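Local coordinates for GGDEF family protein (PDB 5GZS) that is probably a membrane-anchored diguanylate cyclase whose periplasmic portion, built from solute-binding-protein-like sequence, binds arginine and may sense it to regulate cyclic di-GMP production, at residues Y78-S83 against L152-L157; L87-L92 against E109-I114; L92-I97 against Q115-E120. All coordinates share one frame; numbering follows the deposited sequence.

Interaction 1 (Y78-S83 against L152-L157); sequences YTYLYS and LDVQLL
L156 CD1 sits over one face of the Y80 ring, 3.8 Å from the ring centroid and displaced toward the rim, in a CH-pi contact. The same methyl reaches the edge of the Y78 ring, 3.8 Å from Y78 CD2, and so bridges two tyrosines. A face of the Y82 ring carries Y80 CB, while V154 CG1 approaches Y82 CD1 obliquely at 3.3 Å. Y80 and Y82 lie with V154 and L156 on one side of a three-stranded antiparallel sheet, in which strand 79-83 runs between strands 153-156 and 137-140. Helix 144-149 packs against this side through L144, M147 and L148. With CG anti to the backbone N (chi1 -172°) and chi2 at 55°, L156 holds CD1 over the Y80 ring. Y80-L156 and Y82-V154 are non-hydrogen-bonded pairs; between them, L81 and Q155 exchange two backbone bonds, L81 N to Q155 O at 2.9 Å and Q155 N to L81 O at 3.0 Å. The tyrosine hydroxyls are satisfied elsewhere: Y78 by Q200 and Y80 by Q203, both on helix 189-218, and Y82 by O of A140, which lines the arginine pocket. T79 OG1 bonds another pocket residue, Y103, and the T79 carbonyl O takes L157 N at 2.6 Å, with an N-H...O angle of 167°.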
loop_
_atom_site.group_PDB
_atom_site.type_symbol
_atom_site.label_atom_id
_atom_site.label_comp_id
_atom_site.label_asym_id
_atom_site.label_seq_id
_atom_site.Cartn_x
_atom_site.Cartn_y
_atom_site.Cartn_z
ATOM N N TYR A 78 -1.627 24.848 -2.606
ATOM C CA TYR A 78 -1.421 23.918 -3.715
ATOM C C TYR A 78 0.087 23.712 -3.923
ATOM O O TYR A 78 0.859 24.679 -4.004
ATOM C CB TYR A 78 -2.093 24.425 -4.986
ATOM C CG TYR A 78 -3.586 24.195 -5.042
ATOM C CD1 TYR A 78 -4.470 25.047 -4.394
ATOM C CD2 TYR A 78 -4.119 23.133 -5.767
ATOM C CE1 TYR A 78 -5.831 24.833 -4.460
ATOM C CE2 TYR A 78 -5.461 22.916 -5.835
ATOM C CZ TYR A 78 -6.318 23.755 -5.184
ATOM O OH TYR A 78 -7.682 23.531 -5.266
ATOM N N THR A 79 0.492 22.446 -3.989
ATOM C CA THR A 79 1.896 22.085 -3.994
ATOM C C THR A 79 2.186 21.083 -5.101
ATOM O O THR A 79 1.497 20.069 -5.231
ATOM C CB THR A 79 2.329 21.508 -2.631
ATOM O OG1 THR A 79 2.227 22.533 -1.629
ATOM C CG2 THR A 79 3.784 20.995 -2.683
ATOM N N TYR A 80 3.204 21.382 -5.908
ATOM C CA TYR A 80 3.420 20.639 -7.149
ATOM C C TYR A 80 4.843 20.103 -7.277
ATOM O O TYR A 80 5.822 20.718 -6.789
ATOM C CB TYR A 80 3.096 21.517 -8.386
ATOM C CG TYR A 80 1.706 22.150 -8.393
ATOM C CD1 TYR A 80 1.478 23.377 -7.756
ATOM C CD2 TYR A 80 0.646 21.547 -9.059
ATOM C CE1 TYR A 80 0.244 23.966 -7.756
ATOM C CE2 TYR A 80 -0.611 22.132 -9.078
ATOM C CZ TYR A 80 -0.804 23.346 -8.408
ATOM O OH TYR A 80 -2.032 23.945 -8.390
ATOM N N LEU A 81 4.937 18.941 -7.928
ATOM C CA LEU A 81 6.194 18.481 -8.511
ATOM C C LEU A 81 6.284 19.069 -9.915
ATOM O O LEU A 81 5.469 18.732 -10.788
ATOM C CB LEU A 81 6.270 16.947 -8.572
ATOM C CG LEU A 81 7.491 16.380 -9.321
ATOM C CD1 LEU A 81 8.828 16.757 -8.641
ATOM C CD2 LEU A 81 7.350 14.891 -9.458
ATOM N N TYR A 82 7.242 19.963 -10.133
ATOM C CA TYR A 82 7.481 20.458 -11.484
ATOM C C TYR A 82 8.536 19.602 -12.197
ATOM O O TYR A 82 9.613 19.324 -11.660
ATOM C CB TYR A 82 7.926 21.919 -11.458
ATOM C CG TYR A 82 6.937 22.846 -10.821
ATOM C CD1 TYR A 82 5.935 23.451 -11.577
ATOM C CD2 TYR A 82 7.001 23.116 -9.464
ATOM C CE1 TYR A 82 5.025 24.302 -10.995
ATOM C CE2 TYR A 82 6.105 23.959 -8.869
ATOM C CZ TYR A 82 5.110 24.545 -9.630
ATOM O OH TYR A 82 4.230 25.397 -9.017
ATOM N N SER A 83 8.243 19.195 -13.417
ATOM C CA SER A 83 9.170 18.306 -14.097
ATOM C C SER A 83 8.908 18.269 -15.587
ATOM O O SER A 83 7.773 18.388 -16.057
ATOM C CB SER A 83 9.099 16.881 -13.515
ATOM O OG SER A 83 7.832 16.255 -13.732
ATOM N N LEU A 152 7.077 23.328 -18.564
ATOM C CA LEU A 152 7.123 22.289 -17.543
ATOM C C LEU A 152 5.750 21.694 -17.258
ATOM O O LEU A 152 4.721 22.324 -17.506
ATOM C CB LEU A 152 7.740 22.821 -16.251
ATOM C CG LEU A 152 9.258 22.738 -16.362
ATOM C CD1 LEU A 152 9.809 23.910 -17.119
ATOM C CD2 LEU A 152 9.889 22.618 -15.021
ATOM N N ASP A 153 5.740 20.463 -16.753
ATOM C CA ASP A 153 4.492 19.834 -16.332
ATOM C C ASP A 153 4.446 19.756 -14.812
ATOM O O ASP A 153 5.467 19.900 -14.139
ATOM C CB ASP A 153 4.344 18.439 -16.938
ATOM C CG ASP A 153 2.874 18.005 -17.106
ATOM O OD1 ASP A 153 1.948 18.667 -16.585
ATOM O OD2 ASP A 153 2.650 16.965 -17.769
ATOM N N VAL A 154 3.255 19.539 -14.270
ATOM C CA VAL A 154 3.114 19.397 -12.832
ATOM C C VAL A 154 2.398 18.117 -12.474
ATOM O O VAL A 154 1.660 17.550 -13.286
ATOM C CB VAL A 154 2.356 20.594 -12.200
ATOM C CG1 VAL A 154 3.173 21.780 -12.302
ATOM C CG2 VAL A 154 1.072 20.841 -12.889
ATOM N N GLN A 155 2.676 17.652 -11.263
ATOM C CA GLN A 155 1.842 16.688 -10.568
ATOM C C GLN A 155 1.449 17.348 -9.219
ATOM O O GLN A 155 2.325 17.703 -8.411
ATOM C CB GLN A 155 2.586 15.365 -10.388
ATOM C CG GLN A 155 1.940 14.356 -9.435
ATOM C CD GLN A 155 2.967 13.353 -8.858
ATOM O OE1 GLN A 155 4.139 13.341 -9.251
ATOM N NE2 GLN A 155 2.530 12.531 -7.908
ATOM N N LEU A 156 0.148 17.568 -9.009
ATOM C CA LEU A 156 -0.352 18.098 -7.739
ATOM C C LEU A 156 -0.025 17.126 -6.636
ATOM O O LEU A 156 -0.428 15.968 -6.693
ATOM C CB LEU A 156 -1.857 18.338 -7.780
ATOM C CG LEU A 156 -2.409 19.066 -6.545
ATOM C CD1 LEU A 156 -1.651 20.368 -6.365
ATOM C CD2 LEU A 156 -3.924 19.333 -6.633
ATOM N N LEU A 157 0.720 17.585 -5.641
ATOM C CA LEU A 157 1.161 16.693 -4.592
ATOM C C LEU A 157 0.201 16.641 -3.417
ATOM O O LEU A 157 0.405 15.839 -2.531
ATOM C CB LEU A 157 2.562 17.096 -4.096
ATOM C CG LEU A 157 3.704 16.995 -5.128
ATOM C CD1 LEU A 157 5.034 17.076 -4.445
ATOM C CD2 LEU A 157 3.626 15.713 -5.984
#

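Interaction 2 (L87-L92 against E109-I114); sequences LRLPEL and EHYPYI
L89 and P90 meet the ring of Y111. L89 CB comes to 3.3 Å from Y111 CE2, and L89 CD1 is 3.5 Å from Y111 CE2, the leucine and tyrosine side chains crossing at about a right angle. The backbone carbon L89 C lies over one ring face. At the phenol end P90 CD is 3.4 Å from Y111 OH, and P90 CB comes to Y111 CE1 obliquely at 3.7 Å. The Y111 ring points into this contact with CG anti to its own carbonyl carbon (chi1 -71°). Beside it, I114 sends its longer branch toward two backbone oxygens: CG1 is 3.5 Å from L92 O, and CD1 is 3.6 Å from L89 O. These contacts are van der Waals. Y111 is the first residue to leave helical geometry after helix 103-110, and it begins a type I beta turn to I114 that brings the chain round into strand 115-119 of a beta-alpha-beta unit; the turn's I114 N to Y111 O bond is weak. Opposite the turn, the 87-92 loop is held in shape by L92 N bonding L89 O, while E91 OE1 takes R88 N at 2.7 Å from above the carboxylate plane. Further out, L161 packs on both L89 and H110, H110 ND1 bonds L106 O within the helix, and S83 OG bonds L87 N.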
loop_
_atom_site.group_PDB
_atom_site.type_symbol
_atom_site.label_atom_id
_atom_site.label_comp_id
_atom_site.label_asym_id
_atom_site.label_seq_id
_atom_site.Cartn_x
_atom_site.Cartn_y
_atom_site.Cartn_z
ATOM N N LEU A 87 6.857 13.764 -14.117
ATOM C CA LEU A 87 7.243 12.568 -13.395
ATOM C C LEU A 87 6.482 12.444 -12.082
ATOM O O LEU A 87 5.666 13.299 -11.742
ATOM C CB LEU A 87 8.743 12.587 -13.150
ATOM C CG LEU A 87 9.521 12.676 -14.464
ATOM C CD1 LEU A 87 10.961 13.106 -14.230
ATOM C CD2 LEU A 87 9.469 11.324 -15.140
ATOM N N ARG A 88 6.737 11.373 -11.347
ATOM C CA ARG A 88 6.237 11.302 -9.988
ATOM C C ARG A 88 7.420 11.328 -9.019
ATOM O O ARG A 88 8.558 11.061 -9.414
ATOM C CB ARG A 88 5.385 10.054 -9.791
ATOM C CG ARG A 88 3.976 10.179 -10.340
ATOM C CD ARG A 88 3.089 9.068 -9.798
ATOM N NE ARG A 88 3.875 7.875 -9.481
ATOM C CZ ARG A 88 3.355 6.689 -9.184
ATOM N NH1 ARG A 88 2.037 6.517 -9.175
ATOM N NH2 ARG A 88 4.160 5.670 -8.905
ATOM N N LEU A 89 7.152 11.692 -7.770
ATOM C CA LEU A 89 8.149 11.594 -6.707
ATOM C C LEU A 89 8.919 10.271 -6.740
ATOM O O LEU A 89 10.141 10.272 -6.838
ATOM C CB LEU A 89 7.487 11.763 -5.347
ATOM C CG LEU A 89 6.873 13.133 -5.131
ATOM C CD1 LEU A 89 5.950 13.098 -3.946
ATOM C CD2 LEU A 89 7.991 14.114 -4.894
ATOM N N PRO A 90 8.219 9.127 -6.698
ATOM C CA PRO A 90 9.055 7.924 -6.635
ATOM C C PRO A 90 9.814 7.623 -7.929
ATOM O O PRO A 90 10.200 6.483 -8.137
ATOM C CB PRO A 90 8.038 6.818 -6.341
ATOM C CG PRO A 90 6.777 7.303 -6.987
ATOM C CD PRO A 90 6.782 8.797 -6.798
ATOM N N GLU A 91 10.021 8.623 -8.780
ATOM C CA GLU A 91 10.784 8.440 -10.012
ATOM C C GLU A 91 12.027 9.321 -10.044
ATOM O O GLU A 91 12.662 9.461 -11.087
ATOM C CB GLU A 91 9.942 8.764 -11.245
ATOM C CG GLU A 91 8.743 7.889 -11.499
ATOM C CD GLU A 91 7.954 8.376 -12.718
ATOM O OE1 GLU A 91 6.854 8.947 -12.534
ATOM O OE2 GLU A 91 8.447 8.205 -13.858
ATOM N N LEU A 92 12.374 9.938 -8.926
ATOM C CA LEU A 92 13.463 10.908 -8.957
ATOM C C LEU A 92 14.576 10.513 -8.008
ATOM O O LEU A 92 14.331 9.886 -6.978
ATOM C CB LEU A 92 12.947 12.302 -8.597
ATOM C CG LEU A 92 11.503 12.607 -9.004
ATOM C CD1 LEU A 92 11.085 13.958 -8.448
ATOM C CD2 LEU A 92 11.318 12.540 -10.528
ATOM N N GLU A 109 11.151 12.684 4.791
ATOM C CA GLU A 109 10.298 11.846 5.629
ATOM C C GLU A 109 9.530 10.832 4.763
ATOM O O GLU A 109 9.307 9.689 5.180
ATOM C CB GLU A 109 9.333 12.694 6.480
ATOM C CG GLU A 109 8.297 11.854 7.241
ATOM C CD GLU A 109 7.315 12.683 8.055
ATOM O OE1 GLU A 109 7.704 13.762 8.559
ATOM O OE2 GLU A 109 6.147 12.247 8.186
ATOM N N HIS A 110 9.164 11.228 3.549
ATOM C CA HIS A 110 8.428 10.323 2.663
ATOM C C HIS A 110 9.284 9.681 1.555
ATOM O O HIS A 110 8.908 8.638 1.009
ATOM C CB HIS A 110 7.232 11.053 2.035
ATOM C CG HIS A 110 6.179 11.441 3.026
ATOM N ND1 HIS A 110 6.142 12.685 3.624
ATOM C CD2 HIS A 110 5.150 10.739 3.550
ATOM C CE1 HIS A 110 5.129 12.730 4.470
ATOM N NE2 HIS A 110 4.509 11.565 4.443
ATOM N N TYR A 111 10.424 10.281 1.220
ATOM C CA TYR A 111 11.282 9.713 0.177
ATOM C C TYR A 111 12.762 9.944 0.438
ATOM O O TYR A 111 13.432 10.586 -0.367
ATOM C CB TYR A 111 10.940 10.310 -1.185
ATOM C CG TYR A 111 9.624 9.870 -1.773
ATOM C CD1 TYR A 111 9.476 8.609 -2.350
ATOM C CD2 TYR A 111 8.524 10.730 -1.785
ATOM C CE1 TYR A 111 8.259 8.217 -2.915
ATOM C CE2 TYR A 111 7.312 10.340 -2.344
ATOM C CZ TYR A 111 7.189 9.088 -2.906
ATOM O OH TYR A 111 5.983 8.721 -3.454
ATOM N N PRO A 112 13.287 9.402 1.543
ATOM C CA PRO A 112 14.621 9.802 2.018
ATOM C C PRO A 112 15.772 9.563 1.034
ATOM O O PRO A 112 16.833 10.165 1.211
ATOM C CB PRO A 112 14.815 8.950 3.286
ATOM C CG PRO A 112 13.844 7.833 3.165
ATOM C CD PRO A 112 12.670 8.378 2.402
ATOM N N TYR A 113 15.554 8.725 0.016
ATOM C CA TYR A 113 16.634 8.300 -0.891
ATOM C C TYR A 113 16.955 9.364 -1.918
ATOM O O TYR A 113 18.121 9.605 -2.239
ATOM C CB TYR A 113 16.284 6.988 -1.606
ATOM C CG TYR A 113 16.991 6.790 -2.946
ATOM C CD1 TYR A 113 18.325 6.381 -3.000
ATOM C CD2 TYR A 113 16.320 6.980 -4.156
ATOM C CE1 TYR A 113 18.981 6.189 -4.216
ATOM C CE2 TYR A 113 16.968 6.787 -5.385
ATOM C CZ TYR A 113 18.296 6.392 -5.402
ATOM O OH TYR A 113 18.948 6.202 -6.598
ATOM N N ILE A 114 15.917 9.987 -2.455
ATOM C CA ILE A 114 16.129 11.164 -3.280
ATOM C C ILE A 114 17.044 12.137 -2.558
ATOM O O ILE A 114 16.936 12.297 -1.344
ATOM C CB ILE A 114 14.819 11.913 -3.595
ATOM C CG1 ILE A 114 13.622 10.957 -3.747
ATOM C CG2 ILE A 114 15.011 12.757 -4.827
ATOM C CD1 ILE A 114 12.380 11.620 -4.331
#

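Interaction 3 (L92-I97 against Q115-E120); sequences LRLVGI and QQVEYE
A beta-alpha-beta crossover brings L94-I97 alongside Q115-E118: strand 94-98 leads into helix 103-110, and the returning strand 115-119 pairs in parallel with strand 94-98. Five backbone bonds zigzag between the strands, from Q115 N to R93 O (2.8 Å) at the start to Y119 N to I97 O (3.2 Å) at the end. V95 and V117 each use both N and O: V95 N meets Q115 O, V117 N meets V95 O, and I97 N meets V117 O. On the face shared by V95, Q116 and I97, I97 CG1 lies 3.5 Å from Q116 CB, and L107 of the crossover helix packs on all three residues. Q116 NE2 reaches back to G104 O on that helix. On the other face L94 CD2 touches V117 CG2 at 3.7 Å. Y119 places CG between the backbone N and the carbonyl carbon (chi1 62°). The Y119 ring lies against G96 and I97 of the neighbouring strand: its hydroxyl bonds D139, the carbon I97 C lies over one ring face, G96 CA meets the ring edge in plane, and Y119 CE2 is 3.4 Å from I97 N.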
loop_
_atom_site.group_PDB
_atom_site.type_symbol
_atom_site.label_atom_id
_atom_site.label_comp_id
_atom_site.label_asym_id
_atom_site.label_seq_id
_atom_site.Cartn_x
_atom_site.Cartn_y
_atom_site.Cartn_z
ATOM N N LEU A 92 12.374 9.938 -8.926
ATOM C CA LEU A 92 13.463 10.908 -8.957
ATOM C C LEU A 92 14.576 10.513 -8.008
ATOM O O LEU A 92 14.331 9.886 -6.978
ATOM C CB LEU A 92 12.947 12.302 -8.597
ATOM C CG LEU A 92 11.503 12.607 -9.004
ATOM C CD1 LEU A 92 11.085 13.958 -8.448
ATOM C CD2 LEU A 92 11.318 12.540 -10.528
ATOM N N ARG A 93 15.802 10.878 -8.363
ATOM C CA ARG A 93 16.940 10.669 -7.478
ATOM C C ARG A 93 17.471 12.030 -7.023
ATOM O O ARG A 93 18.078 12.143 -5.961
ATOM C CB ARG A 93 18.011 9.841 -8.180
ATOM C CG ARG A 93 17.449 8.620 -8.910
ATOM C CD ARG A 93 18.226 8.401 -10.191
ATOM N NE ARG A 93 18.129 9.582 -11.051
ATOM C CZ ARG A 93 19.174 10.174 -11.622
ATOM N NH1 ARG A 93 20.400 9.700 -11.410
ATOM N NH2 ARG A 93 18.994 11.248 -12.386
ATOM N N LEU A 94 17.194 13.060 -7.827
ATOM C CA LEU A 94 17.448 14.453 -7.467
ATOM C C LEU A 94 16.160 15.232 -7.477
ATOM O O LEU A 94 15.359 15.071 -8.392
ATOM C CB LEU A 94 18.414 15.116 -8.437
ATOM C CG LEU A 94 19.873 14.732 -8.301
ATOM C CD1 LEU A 94 20.413 14.344 -9.670
ATOM C CD2 LEU A 94 20.638 15.884 -7.710
ATOM N N VAL A 95 15.969 16.077 -6.469
ATOM C CA VAL A 95 14.834 17.000 -6.404
ATOM C C VAL A 95 15.300 18.366 -5.919
ATOM O O VAL A 95 16.063 18.464 -4.955
ATOM C CB VAL A 95 13.709 16.514 -5.460
ATOM C CG1 VAL A 95 12.618 17.551 -5.366
ATOM C CG2 VAL A 95 13.092 15.257 -5.973
ATOM N N GLY A 96 14.834 19.416 -6.586
ATOM C CA GLY A 96 15.118 20.779 -6.172
ATOM C C GLY A 96 14.171 21.165 -5.049
ATOM O O GLY A 96 12.986 20.803 -5.061
ATOM N N ILE A 97 14.695 21.884 -4.068
ATOM C CA ILE A 97 13.909 22.229 -2.897
ATOM C C ILE A 97 14.099 23.691 -2.546
ATOM O O ILE A 97 15.237 24.148 -2.346
ATOM C CB ILE A 97 14.285 21.365 -1.665
ATOM C CG1 ILE A 97 14.096 19.868 -1.948
ATOM C CG2 ILE A 97 13.474 21.789 -0.443
ATOM C CD1 ILE A 97 12.641 19.401 -1.971
ATOM N N GLN A 115 17.940 12.813 -3.258
ATOM C CA GLN A 115 18.596 13.853 -2.515
ATOM C C GLN A 115 18.182 15.199 -3.044
ATOM O O GLN A 115 18.035 15.418 -4.248
ATOM C CB GLN A 115 20.119 13.730 -2.516
ATOM C CG GLN A 115 20.510 12.459 -1.724
ATOM C CD GLN A 115 22.001 12.135 -1.680
ATOM O OE1 GLN A 115 22.766 12.528 -2.562
ATOM N NE2 GLN A 115 22.431 11.497 -0.590
ATOM N N GLN A 116 18.056 16.106 -2.089
ATOM C CA GLN A 116 17.559 17.444 -2.291
ATOM C C GLN A 116 18.694 18.376 -2.661
ATOM O O GLN A 116 19.812 18.187 -2.201
ATOM C CB GLN A 116 16.873 17.913 -1.013
ATOM C CG GLN A 116 15.719 17.004 -0.646
ATOM C CD GLN A 116 15.110 17.337 0.689
ATOM O OE1 GLN A 116 15.300 18.436 1.218
ATOM N NE2 GLN A 116 14.373 16.384 1.253
ATOM N N VAL A 117 18.418 19.361 -3.512
ATOM C CA VAL A 117 19.386 20.407 -3.843
ATOM C C VAL A 117 18.690 21.760 -3.737
ATOM O O VAL A 117 17.727 22.043 -4.465
ATOM C CB VAL A 117 19.969 20.247 -5.248
ATOM C CG1 VAL A 117 21.116 21.240 -5.454
ATOM C CG2 VAL A 117 20.418 18.822 -5.479
ATOM N N GLU A 118 19.147 22.559 -2.778
ATOM C CA GLU A 118 18.480 23.801 -2.415
ATOM C C GLU A 118 18.682 24.894 -3.451
ATOM O O GLU A 118 19.727 24.972 -4.098
ATOM C CB GLU A 118 18.963 24.283 -1.045
ATOM C CG GLU A 118 19.015 25.796 -0.902
ATOM C CD GLU A 118 19.745 26.237 0.352
ATOM O OE1 GLU A 118 19.390 25.756 1.448
ATOM O OE2 GLU A 118 20.672 27.066 0.240
ATOM N N TYR A 119 17.671 25.741 -3.595
ATOM C CA TYR A 119 17.746 26.867 -4.516
ATOM C C TYR A 119 17.086 28.114 -3.928
ATOM O O TYR A 119 16.456 28.060 -2.863
ATOM C CB TYR A 119 17.116 26.499 -5.873
ATOM C CG TYR A 119 15.638 26.144 -5.841
ATOM C CD1 TYR A 119 14.668 27.129 -5.634
ATOM C CD2 TYR A 119 15.205 24.839 -6.056
ATOM C CE1 TYR A 119 13.331 26.824 -5.606
ATOM C CE2 TYR A 119 13.855 24.527 -6.037
ATOM C CZ TYR A 119 12.922 25.530 -5.810
ATOM O OH TYR A 119 11.570 25.255 -5.782
ATOM N N GLU A 120 17.243 29.240 -4.622
ATOM C CA GLU A 120 16.593 30.485 -4.228
ATOM C C GLU A 120 15.842 31.147 -5.375
ATOM O O GLU A 120 16.463 31.709 -6.283
ATOM C CB GLU A 120 17.608 31.470 -3.677
ATOM C CG GLU A 120 18.133 31.122 -2.310
ATOM C CD GLU A 120 18.755 32.328 -1.650
ATOM O OE1 GLU A 120 18.240 33.452 -1.866
ATOM O OE2 GLU A 120 19.765 32.157 -0.931
#

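Of the segments in contact, strand 79-83 comes first from the N terminus; the chain then passes through the 87-92 loop and enters strand 94-98. After helix 103-110, the helix end and turn at 109-114 return to the loop and close interaction 2; strand 115-119 then pairs with 94-98 and closes interaction 3. These two cross along the chain, their segments alternating, and share L92, while I114 CG2 packs on V95 CG2. Both nest inside the much longer loop that interaction 1 closes when strand 153-156 pairs with 79-83. L81 CD1 against L92 CD1 joins the antiparallel sheet to the start of the beta-alpha-beta unit, and L81 CD2 packs against L87 O.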